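Local atomic coordinates of putative cell adhesion protein (Parabacteroides distasonis, PDB entry 3LIU), a protein that probably serves as a fimbrilin of the FimA/Mfa1 family, a subunit of cell-surface pili that mediate adhesion. Residues 126-131 with 214-219; 195-201 with 311-317; 363-369 with 382-386. Numbering follows the deposited sequence.

Interaction 1 (126-131 with 214-219); sequences TMSSKV and VASTEE
This is a loop-on-strand contact. The loop that follows strand 193-213 lies along the start of strand 127-136. Both edges of that strand are already paired, S129 with V88 and S128 with V172. The loop therefore covers an interior strand of the sheet instead of adding a new one, and is joined mainly through water. The two segments bury 391 Å². Segment 126-131 is extended throughout. In 214-219, which has no regular structure, V214 (-79/-31) and T217 (-62/-46) turn; A215, S216 and E218 are extended. The CA of S128 lies 5.5 Å from that of A215. V131 lies opposite T217 with CA atoms 5.1 Å apart, and K130 opposite E219 at 4.6 Å. One direct hydrogen bond joins the backbones: V131 N gives to T217 O at 3.0 Å. One water is held by S128 OG (3.1 Å), S216 N (2.9 Å) and S129 O (2.8 Å); S128 OG has its strongest partner in D174. Another gives to both V131 O and T217 O, each at 2.7 Å. Two more link K130 N to E219 OE1 and K130 NZ to E218 OE1. Nearer the strand's start, T126 CG2 touches V214 CG2 at 4.0 Å, and S128 CB touches A215 CB at 3.5 Å. K130, with chi1 p, lays its CB 3.4 Å from T217 O before its chain leads away. Within the loop, S216 OG holds E218 O at 2.6 Å. Strands 82-90 and 172-185 flank 126-131, and helix 106-110 packs on V131, A215 and T217 through I106 and I110.

Interaction 2 (195-201 with 311-317); sequences SKSFVLK and VKGDYTY
Strands 195-201 and 311-317 run antiparallel, with axes 4.5 Å apart at closest and 148° between their directions. Both are extended, except that K196 (-112/-40) and K201 (-111/-36) bend the first strand. S197-T316 and V199-D314 are hydrogen-bonded pairs; S195-Y317, F198-Y315 and L200-G313 are non-hydrogen-bonded pairs. T316 N gives to S197 O at 3.0 Å. D314 N and V199 O are 2.9 Å apart, V199 N and D314 O 3.0 Å. K201 N reaches K312 O at 2.8 Å. G313 makes the main hollow. F198, chi1 t, swings its ring toward it, with CE1 3.6 Å from G313 CA; a CB on G313 would clash with F198 CZ and V199 O. The tip of that ring also meets V311, CZ to CG2 at 4.2 Å. L200 CD1 fits against V311 CB at 3.8 Å. Y315, chi1 t, leans across to S195, and its OH gives to S195 OG at 2.7 Å. K196 and S197 both face T316, a classic beta bulge, with K196 N to T316 O at 2.8 Å and a weak S197 N to T316 O bond at 3.3 Å. The F198 and Y315 face packs on I185 and I366, so two sheets meet as in a beta sandwich. On the S197 and V199 face, K201 NZ reaches back to D314 in a salt bridge, 2.6 Å to OD1 and 2.8 Å to OD2. N330 binds both K201 NZ and D314 OD1. Between S197 OG and T316 OG1 sits a water that also gives to D314 O at 2.7 Å. T316 OG1 is also hydrogen-bonded to T327.

Interaction 3 (363-369 with 382-386); sequences SLTIIGP and NVSAS
Strands 363-366 and 383-386 pair antiparallel, with axes 4.7 Å apart at closest and 159° between their directions. Two hydrogen-bonded pairs satisfy each other fully across the backbone. S363 N gives to S386 O at 2.8 Å, and S386 N to S363 O at 3.0 Å. T365 N gives to S384 O at 2.8 Å, and S384 N to T365 O at 2.9 Å. L364-A385 and I366-V383 are the non-hydrogen-bonded pairs; L364 CD2 touches A385 CB at 3.5 Å and V383 CG2 at 4.0 Å. Beyond the ladder, I367 N gives to N382 O at 2.9 Å. N382 has phi/psi 58/30 and chi1 m, which sends its ND2 to P369 O at 2.7 Å. I367 O and G368 O are taken by the hydroxyls of Y193 and Y333. A water lies 2.6 Å from S363 OG and bonds weakly to S386 O. L364 and I366 also bond to backbone of 182-186, so this is a regular antiparallel ladder at the side of a larger mixed beta sheet.

How the interactions relate
From the N terminus, segment 126-131 comes first, on strand 127-136. Strand 193-213 supplies 195-201 to interaction 2, then runs into the loop whose 214-219 closes interaction 1. Interaction 2 closes later, at 311-317, so interactions 1 and 2 cross along the chain. Interaction 3 follows both and closes a short loop of 12 residues. Interactions 2 and 3 belong to different sheets but touch: F198 CD2 is 3.3 Å from I366 CD1, and Y315 OH is 3.2 Å from G368 CA. Their centres are 10 Å apart. Interaction 1 lies beyond the chain's centre, about 42 Å and 37 Å from them between centres, yet shares the larger mixed sheet with interaction 3.

Interaction 1 (126-131 with 214-219)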
# COMPACT_ATOMS: atom_id res chain seq x y z
N THR A 126 -2.26 -5.55 6.50
CA THR A 126 -1.63 -6.80 6.17
C THR A 126 -0.12 -6.58 6.01
O THR A 126 0.30 -5.65 5.33
CB THR A 126 -2.16 -7.41 4.86
OG1 THR A 126 -3.60 -7.34 4.83
CG2 THR A 126 -1.69 -8.89 4.76
N MSE A 127 0.69 -7.43 6.63
CA MSE A 127 2.16 -7.36 6.50
C MSE A 127 2.70 -8.77 6.27
O MSE A 127 2.07 -9.74 6.70
CB MSE A 127 2.80 -6.85 7.82
CG MSE A 127 2.27 -5.56 8.32
SE MSE A 127 2.47 -5.47 10.24
CE MSE A 127 1.49 -3.79 10.52
N SER A 128 3.86 -8.89 5.66
CA SER A 128 4.49 -10.19 5.49
C SER A 128 5.99 -10.16 5.68
O SER A 128 6.61 -9.15 5.50
CB SER A 128 4.25 -10.74 4.09
OG SER A 128 4.54 -9.76 3.11
N SER A 129 6.52 -11.32 6.04
CA SER A 129 7.95 -11.59 6.06
C SER A 129 8.41 -12.05 4.70
O SER A 129 7.61 -12.29 3.82
CB SER A 129 8.24 -12.69 7.08
OG SER A 129 7.88 -13.98 6.59
N LYS A 130 9.71 -12.19 4.55
CA LYS A 130 10.27 -12.88 3.38
C LYS A 130 10.10 -14.35 3.58
O LYS A 130 9.69 -14.79 4.67
CB LYS A 130 11.74 -12.56 3.23
CG LYS A 130 12.69 -13.23 4.25
CD LYS A 130 14.15 -12.94 3.87
CE LYS A 130 15.15 -13.16 5.02
NZ LYS A 130 16.52 -13.25 4.41
N VAL A 131 10.47 -15.14 2.57
CA VAL A 131 10.45 -16.58 2.73
C VAL A 131 11.73 -17.04 3.43
O VAL A 131 12.81 -16.71 2.96
CB VAL A 131 10.30 -17.31 1.36
CG1 VAL A 131 10.39 -18.81 1.53
CG2 VAL A 131 8.96 -16.96 0.70
N VAL A 214 -0.00 -11.42 -1.24
CA VAL A 214 0.15 -11.26 0.20
C VAL A 214 1.63 -11.13 0.62
O VAL A 214 1.92 -10.49 1.62
CB VAL A 214 -0.56 -12.39 0.97
CG1 VAL A 214 0.16 -13.74 0.85
CG2 VAL A 214 -0.76 -11.98 2.43
N ALA A 215 2.54 -11.76 -0.11
CA ALA A 215 3.95 -11.77 0.29
C ALA A 215 4.83 -11.94 -0.93
O ALA A 215 4.34 -12.36 -1.99
CB ALA A 215 4.19 -12.85 1.31
N SER A 216 6.11 -11.56 -0.75
CA SER A 216 7.17 -11.75 -1.72
C SER A 216 8.26 -12.69 -1.18
O SER A 216 8.45 -12.81 0.04
CB SER A 216 7.81 -10.41 -2.08
OG SER A 216 8.41 -9.83 -0.95
N THR A 217 8.99 -13.31 -2.09
CA THR A 217 10.08 -14.21 -1.73
C THR A 217 11.18 -13.50 -0.95
O THR A 217 11.66 -13.99 0.10
CB THR A 217 10.72 -14.84 -2.98
OG1 THR A 217 9.75 -15.68 -3.60
CG2 THR A 217 11.88 -15.67 -2.59
N GLU A 218 11.57 -12.35 -1.47
CA GLU A 218 12.57 -11.54 -0.84
C GLU A 218 11.93 -10.53 0.13
O GLU A 218 10.74 -10.19 0.06
CB GLU A 218 13.45 -10.83 -1.88
CG GLU A 218 14.09 -11.74 -2.97
CD GLU A 218 14.93 -12.87 -2.39
OE1 GLU A 218 15.58 -12.64 -1.35
OE2 GLU A 218 14.95 -13.98 -2.98
N GLU A 219 12.75 -10.06 1.05
CA GLU A 219 12.35 -9.02 2.00
C GLU A 219 11.99 -7.77 1.24
O GLU A 219 12.79 -7.29 0.44
CB GLU A 219 13.53 -8.70 2.92
CG GLU A 219 13.23 -7.66 3.96
CD GLU A 219 12.61 -8.26 5.14
OE1 GLU A 219 11.98 -9.31 5.00
OE2 GLU A 219 12.80 -7.70 6.22
O HOH W 1 7.17 -10.52 1.76
O HOH W 2 11.39 -11.20 6.81
O HOH W 3 15.90 -13.87 1.47
O HOH W 4 13.84 -15.35 0.86

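Interaction 2 (195-201 with 311-317)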
# COMPACT_ATOMS: atom_id res chain seq x y z
N SER A 195 -1.58 34.62 -8.93
CA SER A 195 -2.37 33.76 -8.08
C SER A 195 -2.63 34.51 -6.80
O SER A 195 -1.73 35.16 -6.31
CB SER A 195 -1.62 32.47 -7.76
OG SER A 195 -1.43 31.68 -8.92
N LYS A 196 -3.85 34.43 -6.27
CA LYS A 196 -4.19 35.08 -5.02
C LYS A 196 -4.49 34.13 -3.87
O LYS A 196 -4.10 34.41 -2.76
CB LYS A 196 -5.37 36.02 -5.22
CG LYS A 196 -5.01 37.27 -6.00
CD LYS A 196 -4.11 38.26 -5.18
CE LYS A 196 -3.26 39.13 -6.12
NZ LYS A 196 -2.74 40.39 -5.52
N SER A 197 -5.18 33.02 -4.13
CA SER A 197 -5.49 32.07 -3.06
C SER A 197 -5.97 30.74 -3.63
O SER A 197 -6.39 30.66 -4.79
CB SER A 197 -6.56 32.60 -2.11
OG SER A 197 -7.79 32.81 -2.76
N PHE A 198 -5.87 29.70 -2.82
CA PHE A 198 -6.49 28.41 -3.15
C PHE A 198 -7.03 27.85 -1.86
O PHE A 198 -6.28 27.76 -0.89
CB PHE A 198 -5.46 27.47 -3.71
CG PHE A 198 -5.97 26.07 -3.95
CD1 PHE A 198 -6.80 25.79 -5.02
CD2 PHE A 198 -5.59 25.04 -3.13
CE1 PHE A 198 -7.27 24.52 -5.23
CE2 PHE A 198 -6.04 23.77 -3.34
CZ PHE A 198 -6.88 23.50 -4.39
N VAL A 199 -8.31 27.51 -1.85
CA VAL A 199 -8.98 26.90 -0.71
C VAL A 199 -9.27 25.45 -1.08
O VAL A 199 -10.05 25.18 -2.02
CB VAL A 199 -10.29 27.64 -0.35
CG1 VAL A 199 -10.92 27.01 0.88
CG2 VAL A 199 -10.04 29.15 -0.14
N LEU A 200 -8.65 24.53 -0.34
CA LEU A 200 -8.83 23.11 -0.53
C LEU A 200 -10.22 22.63 -0.07
O LEU A 200 -10.61 22.91 1.04
CB LEU A 200 -7.73 22.35 0.21
CG LEU A 200 -7.77 20.84 0.05
CD1 LEU A 200 -7.38 20.46 -1.42
CD2 LEU A 200 -6.86 20.19 1.09
N LYS A 201 -10.94 21.90 -0.93
CA LYS A 201 -12.26 21.33 -0.58
C LYS A 201 -12.27 19.81 -0.44
O LYS A 201 -12.98 19.28 0.41
CB LYS A 201 -13.30 21.71 -1.62
CG LYS A 201 -13.77 23.19 -1.54
CD LYS A 201 -14.97 23.41 -2.51
CE LYS A 201 -15.75 24.72 -2.25
NZ LYS A 201 -16.14 25.45 -3.55
N VAL A 311 -6.70 16.77 -6.13
CA VAL A 311 -7.30 17.76 -5.24
C VAL A 311 -8.33 18.63 -5.97
O VAL A 311 -8.23 18.85 -7.19
CB VAL A 311 -6.25 18.64 -4.53
CG1 VAL A 311 -5.12 17.74 -3.91
CG2 VAL A 311 -5.67 19.63 -5.48
N LYS A 312 -9.34 19.03 -5.22
CA LYS A 312 -10.35 19.98 -5.67
C LYS A 312 -10.40 21.16 -4.73
O LYS A 312 -10.38 20.98 -3.51
CB LYS A 312 -11.72 19.34 -5.70
CG LYS A 312 -12.74 20.14 -6.55
CD LYS A 312 -14.15 19.64 -6.44
CE LYS A 312 -14.72 19.94 -5.08
NZ LYS A 312 -16.07 19.41 -5.00
N GLY A 313 -10.49 22.38 -5.28
CA GLY A 313 -10.65 23.58 -4.46
C GLY A 313 -10.97 24.81 -5.28
O GLY A 313 -11.17 24.73 -6.49
N ASP A 314 -11.01 25.96 -4.62
CA ASP A 314 -11.42 27.21 -5.26
C ASP A 314 -10.17 28.03 -5.47
O ASP A 314 -9.45 28.29 -4.51
CB ASP A 314 -12.42 27.98 -4.38
CG ASP A 314 -13.70 27.20 -4.14
OD1 ASP A 314 -13.96 26.18 -4.82
OD2 ASP A 314 -14.44 27.59 -3.22
N TYR A 315 -9.92 28.42 -6.72
CA TYR A 315 -8.68 29.14 -7.06
C TYR A 315 -9.06 30.53 -7.47
O TYR A 315 -9.94 30.75 -8.33
CB TYR A 315 -7.93 28.41 -8.18
CG TYR A 315 -6.76 29.18 -8.76
CD1 TYR A 315 -5.50 29.19 -8.12
CD2 TYR A 315 -6.90 29.90 -9.92
CE1 TYR A 315 -4.43 29.92 -8.67
CE2 TYR A 315 -5.85 30.62 -10.47
CZ TYR A 315 -4.63 30.63 -9.86
OH TYR A 315 -3.64 31.38 -10.44
N THR A 316 -8.38 31.48 -6.88
CA THR A 316 -8.62 32.89 -7.14
C THR A 316 -7.35 33.53 -7.75
O THR A 316 -6.24 33.33 -7.24
CB THR A 316 -9.00 33.60 -5.81
OG1 THR A 316 -10.11 32.92 -5.21
CG2 THR A 316 -9.33 35.06 -6.04
N TYR A 317 -7.54 34.29 -8.83
CA TYR A 317 -6.43 34.97 -9.48
C TYR A 317 -6.83 36.39 -9.87
O TYR A 317 -8.01 36.71 -9.95
CB TYR A 317 -5.99 34.20 -10.70
CG TYR A 317 -7.06 34.06 -11.75
CD1 TYR A 317 -8.11 33.15 -11.58
CD2 TYR A 317 -7.02 34.82 -12.92
CE1 TYR A 317 -9.08 33.01 -12.54
CE2 TYR A 317 -8.00 34.71 -13.88
CZ TYR A 317 -9.03 33.81 -13.69
OH TYR A 317 -10.03 33.70 -14.64
O HOH W 5 -9.52 30.83 -3.65

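Interaction 3 (363-369 with 382-386)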
# COMPACT_ATOMS: atom_id res chain seq x y z
N SER A 363 3.38 17.65 -1.88
CA SER A 363 3.19 19.08 -1.71
C SER A 363 2.93 19.70 -3.06
O SER A 363 3.76 19.58 -3.98
CB SER A 363 4.44 19.72 -1.09
OG SER A 363 4.70 19.13 0.16
N LEU A 364 1.79 20.36 -3.19
CA LEU A 364 1.38 20.97 -4.44
C LEU A 364 1.60 22.47 -4.48
O LEU A 364 1.38 23.16 -3.48
CB LEU A 364 -0.09 20.66 -4.69
CG LEU A 364 -0.42 19.18 -4.82
CD1 LEU A 364 -1.93 19.02 -5.24
CD2 LEU A 364 0.54 18.52 -5.79
N THR A 365 2.06 22.97 -5.62
CA THR A 365 2.13 24.41 -5.85
C THR A 365 1.15 24.67 -6.99
O THR A 365 1.37 24.23 -8.12
CB THR A 365 3.54 24.89 -6.26
OG1 THR A 365 4.46 24.62 -5.20
CG2 THR A 365 3.55 26.43 -6.56
N ILE A 366 0.06 25.36 -6.68
CA ILE A 366 -0.96 25.66 -7.68
C ILE A 366 -0.66 27.00 -8.32
O ILE A 366 -0.51 28.00 -7.62
CB ILE A 366 -2.35 25.62 -7.02
CG1 ILE A 366 -2.64 24.16 -6.62
CG2 ILE A 366 -3.42 26.21 -7.96
CD1 ILE A 366 -3.56 24.05 -5.56
N ILE A 367 -0.54 27.04 -9.64
CA ILE A 367 -0.09 28.24 -10.35
C ILE A 367 -1.08 28.78 -11.39
O ILE A 367 -0.74 29.63 -12.21
CB ILE A 367 1.31 28.00 -11.01
CG1 ILE A 367 1.23 26.98 -12.14
CG2 ILE A 367 2.35 27.55 -9.92
CD1 ILE A 367 2.43 27.05 -13.09
N GLY A 368 -2.32 28.32 -11.34
CA GLY A 368 -3.33 28.74 -12.31
C GLY A 368 -4.60 27.96 -12.05
O GLY A 368 -4.63 27.12 -11.14
N PRO A 369 -5.67 28.25 -12.82
CA PRO A 369 -6.93 27.58 -12.61
C PRO A 369 -6.82 26.11 -13.02
O PRO A 369 -6.13 25.78 -13.99
CB PRO A 369 -7.89 28.31 -13.55
CG PRO A 369 -7.14 29.45 -14.13
CD PRO A 369 -5.70 29.09 -14.03
N ASN A 382 -1.55 23.44 -14.54
CA ASN A 382 -1.42 24.54 -13.55
C ASN A 382 -1.09 24.10 -12.13
O ASN A 382 -1.42 24.78 -11.14
CB ASN A 382 -2.67 25.44 -13.58
CG ASN A 382 -2.70 26.33 -14.80
OD1 ASN A 382 -1.66 26.68 -15.33
ND2 ASN A 382 -3.89 26.70 -15.24
N VAL A 383 -0.37 22.98 -12.04
CA VAL A 383 0.06 22.44 -10.77
C VAL A 383 1.46 21.87 -10.92
O VAL A 383 1.81 21.31 -11.94
CB VAL A 383 -0.92 21.40 -10.20
CG1 VAL A 383 -1.08 20.19 -11.14
CG2 VAL A 383 -0.50 20.98 -8.79
N SER A 384 2.28 22.10 -9.91
CA SER A 384 3.61 21.52 -9.80
C SER A 384 3.61 20.71 -8.49
O SER A 384 3.01 21.16 -7.48
CB SER A 384 4.63 22.66 -9.75
OG SER A 384 5.87 22.18 -9.34
N ALA A 385 4.16 19.50 -8.53
CA ALA A 385 4.17 18.63 -7.37
C ALA A 385 5.57 18.19 -6.98
O ALA A 385 6.38 17.91 -7.82
CB ALA A 385 3.31 17.38 -7.64
N SER A 386 5.80 18.15 -5.68
CA SER A 386 6.96 17.64 -5.05
C SER A 386 6.50 16.49 -4.13
O SER A 386 5.69 16.71 -3.20
CB SER A 386 7.55 18.75 -4.19
OG SER A 386 8.62 18.28 -3.42
O HOH W 6 6.10 16.89 0.22